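Local coordinates for ThiJ/PfpI family protein (Pseudomonas syringae pv. tomato, PDB 3EWN), which is of unknown function but belongs to the DJ-1/PfpI family, whose members share a glutamine amidotransferase-like alpha/beta fold, at residues D23-M28 and K53-A58; L85-A90 and A117-S122; C81-T86 and M110-A115; K59-V64 and T75-T80. All blocks are in the same frame, centred on the assembly; numbering follows the deposited sequence.

Contact 1. Residues D23-M28 and K53-A58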
loop_
_atom_site.group_PDB
_atom_site.type_symbol
_atom_site.label_atom_id
_atom_site.label_comp_id
_atom_site.label_asym_id
_atom_site.label_seq_id
_atom_site.Cartn_x
_atom_site.Cartn_y
_atom_site.Cartn_z
ATOM N N ASP A 23 11.497 -16.511 12.355
ATOM C CA ASP A 23 10.359 -16.907 13.179
ATOM C C ASP A 23 9.760 -15.704 13.899
ATOM O O ASP A 23 9.258 -15.823 15.018
ATOM C CB ASP A 23 10.808 -17.952 14.201
ATOM C CG ASP A 23 11.750 -17.380 15.245
ATOM O OD1 ASP A 23 12.617 -16.555 14.886
ATOM O OD2 ASP A 23 11.629 -17.762 16.427
ATOM N N GLU A 24 9.801 -14.547 13.245
ATOM C CA GLU A 24 9.275 -13.326 13.839
ATOM C C GLU A 24 7.773 -13.370 14.105
ATOM O O GLU A 24 7.006 -13.964 13.347
ATOM C CB GLU A 24 9.578 -12.116 12.942
ATOM C CG GLU A 24 11.062 -11.848 12.721
ATOM C CD GLU A 24 11.616 -12.533 11.483
ATOM O OE1 GLU A 24 10.936 -13.411 10.910
ATOM O OE2 GLU A 24 12.748 -12.190 11.083
ATOM N N GLN A 25 7.370 -12.730 15.198
ATOM C CA GLN A 25 5.967 -12.628 15.587
ATOM C C GLN A 25 5.680 -11.144 15.425
ATOM O O GLN A 25 6.196 -10.328 16.183
ATOM C CB GLN A 25 5.781 -13.036 17.048
ATOM C CG GLN A 25 6.193 -14.468 17.347
ATOM C CD GLN A 25 5.391 -15.475 16.555
ATOM O OE1 GLN A 25 4.161 -15.420 16.526
ATOM N NE2 GLN A 25 6.083 -16.411 15.908
ATOM N N ILE A 26 4.850 -10.804 14.448
ATOM C CA ILE A 26 4.551 -9.411 14.145
ATOM C C ILE A 26 3.078 -9.070 14.315
ATOM O O ILE A 26 2.223 -9.635 13.633
ATOM C CB ILE A 26 4.987 -9.098 12.689
ATOM C CG1 ILE A 26 6.488 -9.366 12.540
ATOM C CG2 ILE A 26 4.652 -7.663 12.325
ATOM C CD1 ILE A 26 6.981 -9.420 11.103
ATOM N N ALA A 27 2.785 -8.143 15.223
ATOM C CA ALA A 27 1.406 -7.731 15.458
ATOM C C ALA A 27 1.162 -6.343 14.873
ATOM O O ALA A 27 1.850 -5.383 15.221
ATOM C CB ALA A 27 1.100 -7.728 16.957
HETATM N N MSE A 28 0.170 -6.246 13.991
HETATM C CA MSE A 28 -0.173 -4.983 13.354
HETATM C C MSE A 28 -1.591 -4.579 13.741
HETATM O O MSE A 28 -2.558 -5.250 13.395
HETATM C CB MSE A 28 -0.050 -5.127 11.835
HETATM C CG MSE A 28 1.322 -5.658 11.391
HETATM SE SE MSE A 28 1.570 -5.818 9.487
HETATM C CE MSE A 28 2.101 -4.027 9.093
ATOM N N LYS A 53 5.204 -14.790 11.291
ATOM C CA LYS A 53 3.767 -14.859 11.498
ATOM C C LYS A 53 3.263 -13.447 11.753
ATOM O O LYS A 53 3.712 -12.778 12.680
ATOM C CB LYS A 53 3.442 -15.756 12.693
ATOM C CG LYS A 53 3.854 -17.205 12.483
ATOM C CD LYS A 53 3.483 -18.064 13.672
ATOM C CE LYS A 53 3.879 -19.516 13.437
ATOM N NZ LYS A 53 3.416 -20.392 14.547
ATOM N N ILE A 54 2.341 -12.991 10.912
ATOM C CA ILE A 54 1.781 -11.651 11.056
ATOM C C ILE A 54 0.365 -11.721 11.618
ATOM O O ILE A 54 -0.465 -12.494 11.135
ATOM C CB ILE A 54 1.725 -10.918 9.698
ATOM C CG1 ILE A 54 3.136 -10.760 9.132
ATOM C CG2 ILE A 54 1.075 -9.546 9.872
ATOM C CD1 ILE A 54 3.169 -10.204 7.719
ATOM N N TYR A 55 0.096 -10.919 12.640
ATOM C CA TYR A 55 -1.223 -10.879 13.256
ATOM C C TYR A 55 -1.862 -9.516 13.002
ATOM O O TYR A 55 -1.260 -8.484 13.296
ATOM C CB TYR A 55 -1.102 -11.109 14.763
ATOM C CG TYR A 55 -0.380 -12.385 15.128
ATOM C CD1 TYR A 55 -1.058 -13.599 15.188
ATOM C CD2 TYR A 55 0.991 -12.381 15.381
ATOM C CE1 TYR A 55 -0.386 -14.788 15.491
ATOM C CE2 TYR A 55 1.674 -13.564 15.683
ATOM C CZ TYR A 55 0.977 -14.761 15.735
ATOM O OH TYR A 55 1.642 -15.931 16.027
ATOM N N ILE A 56 -3.067 -9.518 12.434
ATOM C CA ILE A 56 -3.800 -8.281 12.175
ATOM C C ILE A 56 -4.715 -8.165 13.391
ATOM O O ILE A 56 -5.759 -8.808 13.459
ATOM C CB ILE A 56 -4.618 -8.392 10.873
ATOM C CG1 ILE A 56 -3.693 -8.806 9.723
ATOM C CG2 ILE A 56 -5.283 -7.061 10.547
ATOM C CD1 ILE A 56 -2.506 -7.858 9.495
ATOM N N VAL A 57 -4.296 -7.345 14.354
ATOM C CA VAL A 57 -5.002 -7.193 15.621
ATOM C C VAL A 57 -5.972 -6.030 15.745
ATOM O O VAL A 57 -5.652 -4.898 15.386
ATOM C CB VAL A 57 -3.987 -7.072 16.772
ATOM C CG1 VAL A 57 -4.694 -7.177 18.110
ATOM C CG2 VAL A 57 -2.923 -8.143 16.635
ATOM N N ALA A 58 -7.147 -6.318 16.295
ATOM C CA ALA A 58 -8.174 -5.302 16.503
ATOM C C ALA A 58 -8.946 -5.591 17.785
ATOM O O ALA A 58 -8.788 -6.653 18.387
ATOM C CB ALA A 58 -9.128 -5.272 15.317
#
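Gln25 to Met28 pair in parallel with Lys53 to Ile56. This is the first beta-alpha-beta unit of the DJ-1/PfpI fold: strand 25-29, helix 36-46 and strand 53-58. The strand segments lie 4.6 Å apart at an angle of 21°.

Five backbone hydrogen bonds join them. Lys53 N donates to Glu24 O, Ile26 N to Lys53 O, Tyr55 N to Ile26 O, Met28 N to Tyr55 O and Val57 N to Met28 O. The first four are nearly straight. In the last, the donor stands above the carbonyl plane of Met28 and the bond is bent. Three CA-H...O contacts fill in between these bonds; Ile54 CA to Ile26 O, at 3.3 Å, is the shortest.

Apolar contacts lie on both faces of the sheet. On the face of Ile26, Ile54, Met28 and Ile56, Met28 SE reaches Ile54 CG2 at 3.8 Å. Helix 36-46 covers this face: its Phe46 touches Ile26 and Met28. On the other face, Ala27 CB meets Val57 CG2 at 4.1 Å.

The polar contacts are made by Gln25, with Lys53 and Tyr55 on the same face. Gln25 runs alongside Lys53, and its NE2 packs 3.8 Å from Lys53 CD. Glu24 turns to another partner, a salt bridge with Arg190. The Gln25 chain bends at chi2 (-61°), which carries CD toward strand 53-58. The amide plane is turned 45° from the Tyr55 ring. Gln25 OE1 sits at the ring edge, in its plane, and accepts a short hydrogen bond of 2.6 Å from Tyr55 OH.

Contact 2. Residues L85-A90 and A117-S122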
loop_
_atom_site.group_PDB
_atom_site.type_symbol
_atom_site.label_atom_id
_atom_site.label_comp_id
_atom_site.label_asym_id
_atom_site.label_seq_id
_atom_site.Cartn_x
_atom_site.Cartn_y
_atom_site.Cartn_z
ATOM N N LEU A 85 6.090 -10.298 21.416
ATOM C CA LEU A 85 6.210 -10.062 19.981
ATOM C C LEU A 85 7.586 -9.591 19.533
ATOM O O LEU A 85 8.344 -9.017 20.313
ATOM C CB LEU A 85 5.191 -9.001 19.562
ATOM C CG LEU A 85 3.723 -9.285 19.881
ATOM C CD1 LEU A 85 2.930 -7.982 19.853
ATOM C CD2 LEU A 85 3.170 -10.288 18.884
ATOM N N THR A 86 7.897 -9.836 18.263
ATOM C CA THR A 86 9.156 -9.375 17.697
ATOM C C THR A 86 8.900 -7.918 17.334
ATOM O O THR A 86 9.740 -7.044 17.560
ATOM C CB THR A 86 9.511 -10.140 16.411
ATOM O OG1 THR A 86 9.520 -11.546 16.684
ATOM C CG2 THR A 86 10.879 -9.711 15.896
ATOM N N VAL A 87 7.716 -7.665 16.780
ATOM C CA VAL A 87 7.333 -6.316 16.379
ATOM C C VAL A 87 5.890 -5.953 16.711
ATOM O O VAL A 87 4.972 -6.735 16.474
ATOM C CB VAL A 87 7.506 -6.111 14.857
ATOM C CG1 VAL A 87 7.093 -4.690 14.479
ATOM C CG2 VAL A 87 8.943 -6.378 14.448
ATOM N N LEU A 88 5.705 -4.763 17.274
ATOM C CA LEU A 88 4.373 -4.244 17.581
ATOM C C LEU A 88 4.285 -3.059 16.632
ATOM O O LEU A 88 5.211 -2.254 16.571
ATOM C CB LEU A 88 4.279 -3.763 19.032
ATOM C CG LEU A 88 2.948 -3.104 19.432
ATOM C CD1 LEU A 88 1.777 -4.073 19.221
ATOM C CD2 LEU A 88 3.018 -2.670 20.882
ATOM N N PHE A 89 3.188 -2.948 15.889
ATOM C CA PHE A 89 3.051 -1.873 14.908
ATOM C C PHE A 89 1.684 -1.208 14.912
ATOM O O PHE A 89 0.668 -1.876 15.071
ATOM C CB PHE A 89 3.318 -2.441 13.508
ATOM C CG PHE A 89 2.940 -1.511 12.385
ATOM C CD1 PHE A 89 3.867 -0.613 11.863
ATOM C CD2 PHE A 89 1.656 -1.533 11.851
ATOM C CE1 PHE A 89 3.519 0.248 10.822
ATOM C CE2 PHE A 89 1.296 -0.675 10.812
ATOM C CZ PHE A 89 2.230 0.217 10.296
ATOM N N ALA A 90 1.668 0.111 14.711
ATOM C CA ALA A 90 0.411 0.851 14.649
ATOM C C ALA A 90 0.380 1.780 13.443
ATOM O O ALA A 90 1.311 2.560 13.227
ATOM C CB ALA A 90 0.203 1.663 15.920
ATOM N N ALA A 117 7.718 -6.155 23.594
ATOM C CA ALA A 117 8.050 -6.251 22.175
ATOM C C ALA A 117 9.504 -5.890 21.895
ATOM O O ALA A 117 10.039 -4.944 22.472
ATOM C CB ALA A 117 7.118 -5.344 21.360
ATOM N N LYS A 118 10.144 -6.644 21.006
ATOM C CA LYS A 118 11.539 -6.381 20.657
ATOM C C LYS A 118 11.629 -5.033 19.944
ATOM O O LYS A 118 12.566 -4.258 20.157
ATOM C CB LYS A 118 12.077 -7.497 19.757
ATOM C CG LYS A 118 13.582 -7.439 19.540
ATOM C CD LYS A 118 14.083 -8.623 18.716
ATOM C CE LYS A 118 15.593 -8.544 18.507
ATOM N NZ LYS A 118 16.125 -9.670 17.686
ATOM N N TYR A 119 10.642 -4.759 19.098
ATOM C CA TYR A 119 10.584 -3.502 18.361
ATOM C C TYR A 119 9.198 -2.895 18.507
ATOM O O TYR A 119 8.195 -3.598 18.407
ATOM C CB TYR A 119 10.865 -3.730 16.877
ATOM C CG TYR A 119 12.250 -4.252 16.571
ATOM C CD1 TYR A 119 13.350 -3.392 16.520
ATOM C CD2 TYR A 119 12.462 -5.607 16.327
ATOM C CE1 TYR A 119 14.625 -3.874 16.231
ATOM C CE2 TYR A 119 13.731 -6.099 16.036
ATOM C CZ TYR A 119 14.804 -5.227 15.990
ATOM O OH TYR A 119 16.058 -5.712 15.700
ATOM N N ILE A 120 9.159 -1.588 18.754
ATOM C CA ILE A 120 7.915 -0.838 18.892
ATOM C C ILE A 120 7.930 0.099 17.693
ATOM O O ILE A 120 8.813 0.950 17.566
ATOM C CB ILE A 120 7.902 -0.048 20.213
ATOM C CG1 ILE A 120 7.864 -1.037 21.384
ATOM C CG2 ILE A 120 6.714 0.907 20.250
ATOM C CD1 ILE A 120 7.937 -0.387 22.751
ATOM N N THR A 121 6.953 -0.056 16.811
ATOM C CA THR A 121 6.936 0.730 15.587
ATOM C C THR A 121 5.584 1.307 15.208
ATOM O O THR A 121 4.548 0.911 15.734
ATOM C CB THR A 121 7.412 -0.135 14.412
ATOM O OG1 THR A 121 6.435 -1.155 14.160
ATOM C CG2 THR A 121 8.745 -0.808 14.742
ATOM N N SER A 122 5.612 2.240 14.265
ATOM C CA SER A 122 4.397 2.868 13.769
ATOM C C SER A 122 4.736 3.643 12.512
ATOM O O SER A 122 5.905 3.886 12.207
ATOM C CB SER A 122 3.808 3.830 14.810
ATOM O OG SER A 122 4.620 4.986 14.976
#
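Thr121 carries the main side-chain contact with Leu88 and Phe89. Its OG1 lies between the backbone N and the carbonyl carbon (chi1 68°). From there it donates a hydrogen bond of 2.9 Å to Leu88 O. Thr121 N donates to the same oxygen at 2.8 Å, so one residue grips this carbonyl twice. The nitrogen lies nearly along the C=O axis, while the hydroxyl comes in tilted from the carbonyl plane. The same OG1 touches Val87 CG1 at 3.6 Å and Phe89 CB at 3.4 Å. It also sits at the edge of the Phe89 ring, in the ring plane. The Phe89 ring atom CG is anti to the backbone N (chi1 168°), and the side chain crosses that of Thr121 at about a right angle.

Tyr119 crosses Val87 obliquely, with CD2 4.1 Å from Val87 CG2. Its ring edge also comes close to Thr86 O, which accepts a bent hydrogen bond from Tyr119 N. The phenol OH is held by Glu188. Helix 177-189 covers this face, with Met185 on Val87 and Phe181 on Thr121.

On the other face, Leu88 CB meets Ala117 CB at 4.0 Å, and Met110 and Arg113 of helix 104-114 lie on Leu88. Ser122 CB approaches Ala90 O at 3.2 Å.

The backbones run parallel, 17° apart, with Val87 opposite Tyr119 and Phe89 opposite Thr121. Further bonds run from Lys118 N to Leu85 O, Leu88 N to Tyr119 O and Ala90 N to Thr121 O. Adjacent parallel strands buried between helices on both faces are characteristic of the central sheet of the DJ-1/PfpI alpha/beta sandwich.

Contact 3. Residues C81-T86 and M110-A115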
loop_
_atom_site.group_PDB
_atom_site.type_symbol
_atom_site.label_atom_id
_atom_site.label_comp_id
_atom_site.label_asym_id
_atom_site.label_seq_id
_atom_site.Cartn_x
_atom_site.Cartn_y
_atom_site.Cartn_z
ATOM N N CYS A 81 -3.945 -12.067 20.648
ATOM C CA CYS A 81 -2.639 -11.679 20.124
ATOM C C CYS A 81 -1.563 -12.196 21.079
ATOM O O CYS A 81 -1.702 -12.073 22.294
ATOM C CB CYS A 81 -2.538 -10.156 20.026
ATOM S SG CYS A 81 -0.939 -9.548 19.438
ATOM N N PRO A 82 -0.485 -12.794 20.544
ATOM C CA PRO A 82 0.589 -13.307 21.404
ATOM C C PRO A 82 1.083 -12.260 22.406
ATOM O O PRO A 82 1.051 -11.058 22.128
ATOM C CB PRO A 82 1.667 -13.700 20.402
ATOM C CG PRO A 82 0.859 -14.202 19.243
ATOM C CD PRO A 82 -0.255 -13.167 19.136
ATOM N N ARG A 83 1.541 -12.725 23.566
ATOM C CA ARG A 83 2.041 -11.841 24.617
ATOM C C ARG A 83 3.406 -11.233 24.302
ATOM O O ARG A 83 3.638 -10.053 24.561
ATOM C CB ARG A 83 2.129 -12.607 25.939
ATOM C CG ARG A 83 0.785 -12.981 26.543
ATOM C CD ARG A 83 0.348 -11.957 27.572
ATOM N NE ARG A 83 1.314 -11.859 28.664
ATOM C CZ ARG A 83 1.270 -10.941 29.625
ATOM N NH1 ARG A 83 0.303 -10.032 29.636
ATOM N NH2 ARG A 83 2.199 -10.929 30.573
ATOM N N ASP A 84 4.313 -12.048 23.770
ATOM C CA ASP A 84 5.655 -11.580 23.428
ATOM C C ASP A 84 5.791 -11.495 21.912
ATOM O O ASP A 84 5.639 -12.493 21.211
ATOM C CB ASP A 84 6.712 -12.528 24.000
ATOM C CG ASP A 84 6.608 -12.679 25.507
ATOM O OD1 ASP A 84 5.905 -11.873 26.153
ATOM O OD2 ASP A 84 7.240 -13.606 26.052
ATOM N N LEU A 85 6.090 -10.298 21.416
ATOM C CA LEU A 85 6.210 -10.062 19.981
ATOM C C LEU A 85 7.586 -9.591 19.533
ATOM O O LEU A 85 8.344 -9.017 20.313
ATOM C CB LEU A 85 5.191 -9.001 19.562
ATOM C CG LEU A 85 3.723 -9.285 19.881
ATOM C CD1 LEU A 85 2.930 -7.982 19.853
ATOM C CD2 LEU A 85 3.170 -10.288 18.884
ATOM N N THR A 86 7.897 -9.836 18.263
ATOM C CA THR A 86 9.156 -9.375 17.697
ATOM C C THR A 86 8.900 -7.918 17.334
ATOM O O THR A 86 9.740 -7.044 17.560
ATOM C CB THR A 86 9.511 -10.140 16.411
ATOM O OG1 THR A 86 9.520 -11.546 16.684
ATOM C CG2 THR A 86 10.879 -9.711 15.896
HETATM N N MSE A 110 -1.742 -1.938 23.783
HETATM C CA MSE A 110 -0.499 -1.398 23.263
HETATM C C MSE A 110 0.551 -1.260 24.360
HETATM O O MSE A 110 1.720 -1.576 24.148
HETATM C CB MSE A 110 -0.747 -0.042 22.588
HETATM C CG MSE A 110 -1.573 -0.123 21.296
HETATM SE SE MSE A 110 -0.808 -1.222 19.893
HETATM C CE MSE A 110 0.631 -0.066 19.399
ATOM N N ALA A 111 0.130 -0.798 25.533
ATOM C CA ALA A 111 1.051 -0.632 26.650
ATOM C C ALA A 111 1.612 -1.973 27.111
ATOM O O ALA A 111 2.808 -2.100 27.369
ATOM C CB ALA A 111 0.348 0.065 27.813
ATOM N N ASP A 112 0.744 -2.971 27.225
ATOM C CA ASP A 112 1.173 -4.295 27.663
ATOM C C ASP A 112 2.140 -4.939 26.674
ATOM O O ASP A 112 3.262 -5.298 27.027
ATOM C CB ASP A 112 -0.029 -5.217 27.848
ATOM C CG ASP A 112 0.380 -6.622 28.231
ATOM O OD1 ASP A 112 0.852 -6.813 29.371
ATOM O OD2 ASP A 112 0.247 -7.532 27.388
ATOM N N ARG A 113 1.703 -5.086 25.430
ATOM C CA ARG A 113 2.547 -5.695 24.412
ATOM C C ARG A 113 3.826 -4.896 24.198
ATOM O O ARG A 113 4.886 -5.468 23.955
ATOM C CB ARG A 113 1.777 -5.820 23.098
ATOM C CG ARG A 113 0.550 -6.713 23.205
ATOM C CD ARG A 113 0.921 -8.095 23.747
ATOM N NE ARG A 113 -0.176 -9.052 23.619
ATOM C CZ ARG A 113 -1.307 -9.002 24.314
ATOM N NH1 ARG A 113 -1.503 -8.041 25.207
ATOM N NH2 ARG A 113 -2.252 -9.907 24.105
ATOM N N GLY A 114 3.726 -3.573 24.293
ATOM C CA GLY A 114 4.894 -2.730 24.105
ATOM C C GLY A 114 5.959 -2.926 25.174
ATOM O O GLY A 114 7.142 -2.674 24.938
ATOM N N ALA A 115 5.549 -3.381 26.353
ATOM C CA ALA A 115 6.492 -3.601 27.444
ATOM C C ALA A 115 7.426 -4.779 27.174
ATOM O O ALA A 115 8.486 -4.884 27.790
ATOM C CB ALA A 115 5.736 -3.826 28.752
HETATM O O HOH W 1 5.168 -8.089 23.090
#
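Residues 81-86 form an irregular loop that passes beside the last turn of helix 104-114. The backbones come nearest at Arg83 and Arg113, with 6.2 Å between their CA atoms. A water bridges them at this level. It donates to Arg83 O and Arg113 O and accepts from Leu85 N, so it links the loop to the end of the helix.

The Arg113 side chain makes the direct bonds. Its chain bends at chi2 (-55°), and the guanidinium presents one edge to two successive loop carbonyls. NH2 donates to Cys81 O at 2.9 Å in a nearly straight bond. NE donates to Pro82 O at 2.8 Å, with the donor above the carbonyl plane. Both oxygens lie near the guanidinium plane, which would fix its rotation. The aliphatic part of Arg113 packs as well. CD lies 3.4 Å from Arg83 O, and CB is 4.1 Å from Leu85 CD1.

Asp112 joins the two arginines. Its OD2 forms a salt bridge of 2.8 Å with Arg113 NH1. Its OD1 forms a longer one, 3.3 Å, with Arg83 NH1. The Arg83 chain is bent at chi2 and chi3 and crosses Asp112 at about a right angle, the two planar groups 35° apart. The carboxylate lies near both positive charges and probably eases the repulsion between them. Arg116 adds to the network through salt bridges to Asp112 and Asp84.

Together these contacts fasten the loop that leads into strand 87-90 to the C-terminal part of a helix packed on the sheet. The arrangement is an arginine-aspartate salt-bridge network at the border of the alpha/beta core.

Contact 4. Residues K59-V64 and T75-T80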
loop_
_atom_site.group_PDB
_atom_site.type_symbol
_atom_site.label_atom_id
_atom_site.label_comp_id
_atom_site.label_asym_id
_atom_site.label_seq_id
_atom_site.Cartn_x
_atom_site.Cartn_y
_atom_site.Cartn_z
ATOM N N LYS A 59 -9.781 -4.643 18.197
ATOM C CA LYS A 59 -10.583 -4.792 19.411
ATOM C C LYS A 59 -11.467 -6.037 19.305
ATOM O O LYS A 59 -11.748 -6.703 20.304
ATOM C CB LYS A 59 -11.439 -3.539 19.622
ATOM C CG LYS A 59 -11.997 -3.368 21.029
ATOM C CD LYS A 59 -12.563 -1.964 21.220
ATOM C CE LYS A 59 -13.034 -1.748 22.650
ATOM N NZ LYS A 59 -13.506 -0.355 22.886
ATOM N N SER A 60 -11.907 -6.343 18.089
ATOM C CA SER A 60 -12.731 -7.519 17.838
ATOM C C SER A 60 -12.396 -8.033 16.444
ATOM O O SER A 60 -11.608 -7.415 15.726
ATOM C CB SER A 60 -14.216 -7.171 17.926
ATOM O OG SER A 60 -14.552 -6.695 19.218
ATOM N N LEU A 61 -12.988 -9.156 16.053
ATOM C CA LEU A 61 -12.702 -9.714 14.738
ATOM C C LEU A 61 -13.587 -9.159 13.628
ATOM O O LEU A 61 -13.445 -9.543 12.469
ATOM C CB LEU A 61 -12.797 -11.242 14.774
ATOM C CG LEU A 61 -11.736 -11.960 15.621
ATOM C CD1 LEU A 61 -11.942 -13.463 15.525
ATOM C CD2 LEU A 61 -10.336 -11.596 15.138
ATOM N N ASP A 62 -14.501 -8.257 13.970
ATOM C CA ASP A 62 -15.360 -7.674 12.946
ATOM C C ASP A 62 -14.482 -6.884 11.977
ATOM O O ASP A 62 -13.480 -6.288 12.375
ATOM C CB ASP A 62 -16.400 -6.734 13.565
ATOM C CG ASP A 62 -17.302 -7.430 14.566
ATOM O OD1 ASP A 62 -17.897 -8.467 14.214
ATOM O OD2 ASP A 62 -17.418 -6.935 15.705
ATOM N N PRO A 63 -14.836 -6.885 10.686
ATOM C CA PRO A 63 -14.055 -6.151 9.687
ATOM C C PRO A 63 -14.007 -4.664 10.033
ATOM O O PRO A 63 -14.982 -4.114 10.538
ATOM C CB PRO A 63 -14.827 -6.411 8.396
ATOM C CG PRO A 63 -15.399 -7.777 8.621
ATOM C CD PRO A 63 -15.888 -7.693 10.045
ATOM N N VAL A 64 -12.868 -4.024 9.780
ATOM C CA VAL A 64 -12.718 -2.599 10.052
ATOM C C VAL A 64 -12.619 -1.881 8.712
ATOM O O VAL A 64 -11.913 -2.334 7.811
ATOM C CB VAL A 64 -11.448 -2.305 10.883
ATOM C CG1 VAL A 64 -11.582 -2.927 12.266
ATOM C CG2 VAL A 64 -10.215 -2.845 10.172
ATOM N N THR A 75 -7.332 -10.761 12.310
ATOM C CA THR A 75 -7.077 -12.185 12.517
ATOM C C THR A 75 -6.800 -12.475 13.986
ATOM O O THR A 75 -6.588 -13.626 14.376
ATOM C CB THR A 75 -5.885 -12.689 11.679
ATOM O OG1 THR A 75 -4.712 -11.933 12.001
ATOM C CG2 THR A 75 -6.192 -12.567 10.193
ATOM N N ALA A 76 -6.810 -11.425 14.798
ATOM C CA ALA A 76 -6.574 -11.556 16.227
ATOM C C ALA A 76 -7.190 -10.382 16.970
ATOM O O ALA A 76 -7.406 -9.317 16.393
ATOM C CB ALA A 76 -5.072 -11.618 16.507
ATOM N N THR A 77 -7.485 -10.592 18.248
ATOM C CA THR A 77 -8.046 -9.551 19.100
ATOM C C THR A 77 -6.990 -9.262 20.154
ATOM O O THR A 77 -5.975 -9.954 20.215
ATOM C CB THR A 77 -9.328 -10.021 19.808
ATOM O OG1 THR A 77 -9.021 -11.118 20.677
ATOM C CG2 THR A 77 -10.366 -10.467 18.786
ATOM N N PHE A 78 -7.219 -8.247 20.978
ATOM C CA PHE A 78 -6.259 -7.906 22.020
ATOM C C PHE A 78 -6.058 -9.098 22.949
ATOM O O PHE A 78 -5.041 -9.196 23.637
ATOM C CB PHE A 78 -6.745 -6.701 22.831
ATOM C CG PHE A 78 -7.009 -5.477 22.002
ATOM C CD1 PHE A 78 -6.269 -5.225 20.852
ATOM C CD2 PHE A 78 -7.984 -4.562 22.387
ATOM C CE1 PHE A 78 -6.494 -4.076 20.096
ATOM C CE2 PHE A 78 -8.218 -3.408 21.638
ATOM C CZ PHE A 78 -7.472 -3.167 20.490
ATOM N N GLY A 79 -7.032 -10.003 22.959
ATOM C CA GLY A 79 -6.948 -11.179 23.805
ATOM C C GLY A 79 -6.225 -12.360 23.183
ATOM O O GLY A 79 -5.552 -13.111 23.888
ATOM N N THR A 80 -6.352 -12.542 21.871
ATOM C CA THR A 80 -5.695 -13.668 21.214
ATOM C C THR A 80 -4.327 -13.338 20.617
ATOM O O THR A 80 -3.626 -14.224 20.129
ATOM C CB THR A 80 -6.592 -14.280 20.112
ATOM O OG1 THR A 80 -6.872 -13.297 19.108
ATOM C CG2 THR A 80 -7.907 -14.776 20.717
#
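The Phe78 ring lies against the backbone of Lys59. Lys59 CA stands over one face of the ring, offset toward the rim, 3.8 Å from the centroid. This is a CH-pi contact. Lys59 CB adds to it at 3.8 Å from Phe78 CE2. CG of Lys59, anti to the backbone N (chi1 -162°), also touches Phe78 CE2. The extended chain beyond leads away to a salt bridge of NZ with Asp103.

Leu61 and Thr77 make the second contact, crossing at about a right angle. Leu61 CG meets the methyl CG2 of Thr77 at 3.8 Å, and Leu61 CD2 reaches Ala76 N at 3.5 Å. Thr77 is held from its own side. Its OG1 accepts from Thr80 N in an ST motif, and Thr77 N donates to Thr80 OG1 at 2.9 Å, a nearly straight bond. The pair ties up the turn that carries Phe78.

The contact lies beyond the end of strand 53-58, beside the outer strand 76-77. Phe78 bridges from this edge to helix 104-114: it stacks on Phe109, touches Glu105 and Thr106, and packs on Val57 of strand 53-58.

Contacts 1 and 2 belong to one sheet and meet where strand 25-29 pairs with strand 87-90. Both are buried and rest on regular parallel backbone bonding; contact 2 is the more completely buried. Contacts 3 and 4 lie farther out and are only partly buried. Contact 3 relies on charge, a bridging water and loop carbonyls, whereas contact 4 relies on apolar and CH-pi packing. Contact 3 shares Leu85 and Thr86 with contact 2, and contact 4 continues the sheet of contact 1 through strand 76-77. Helix 104-114 links the outer pair, with Arg113 of contact 3 making a weak hydrogen bond to Phe78 O of contact 4. The centres of contacts 2 and 4 are about 17 Å apart.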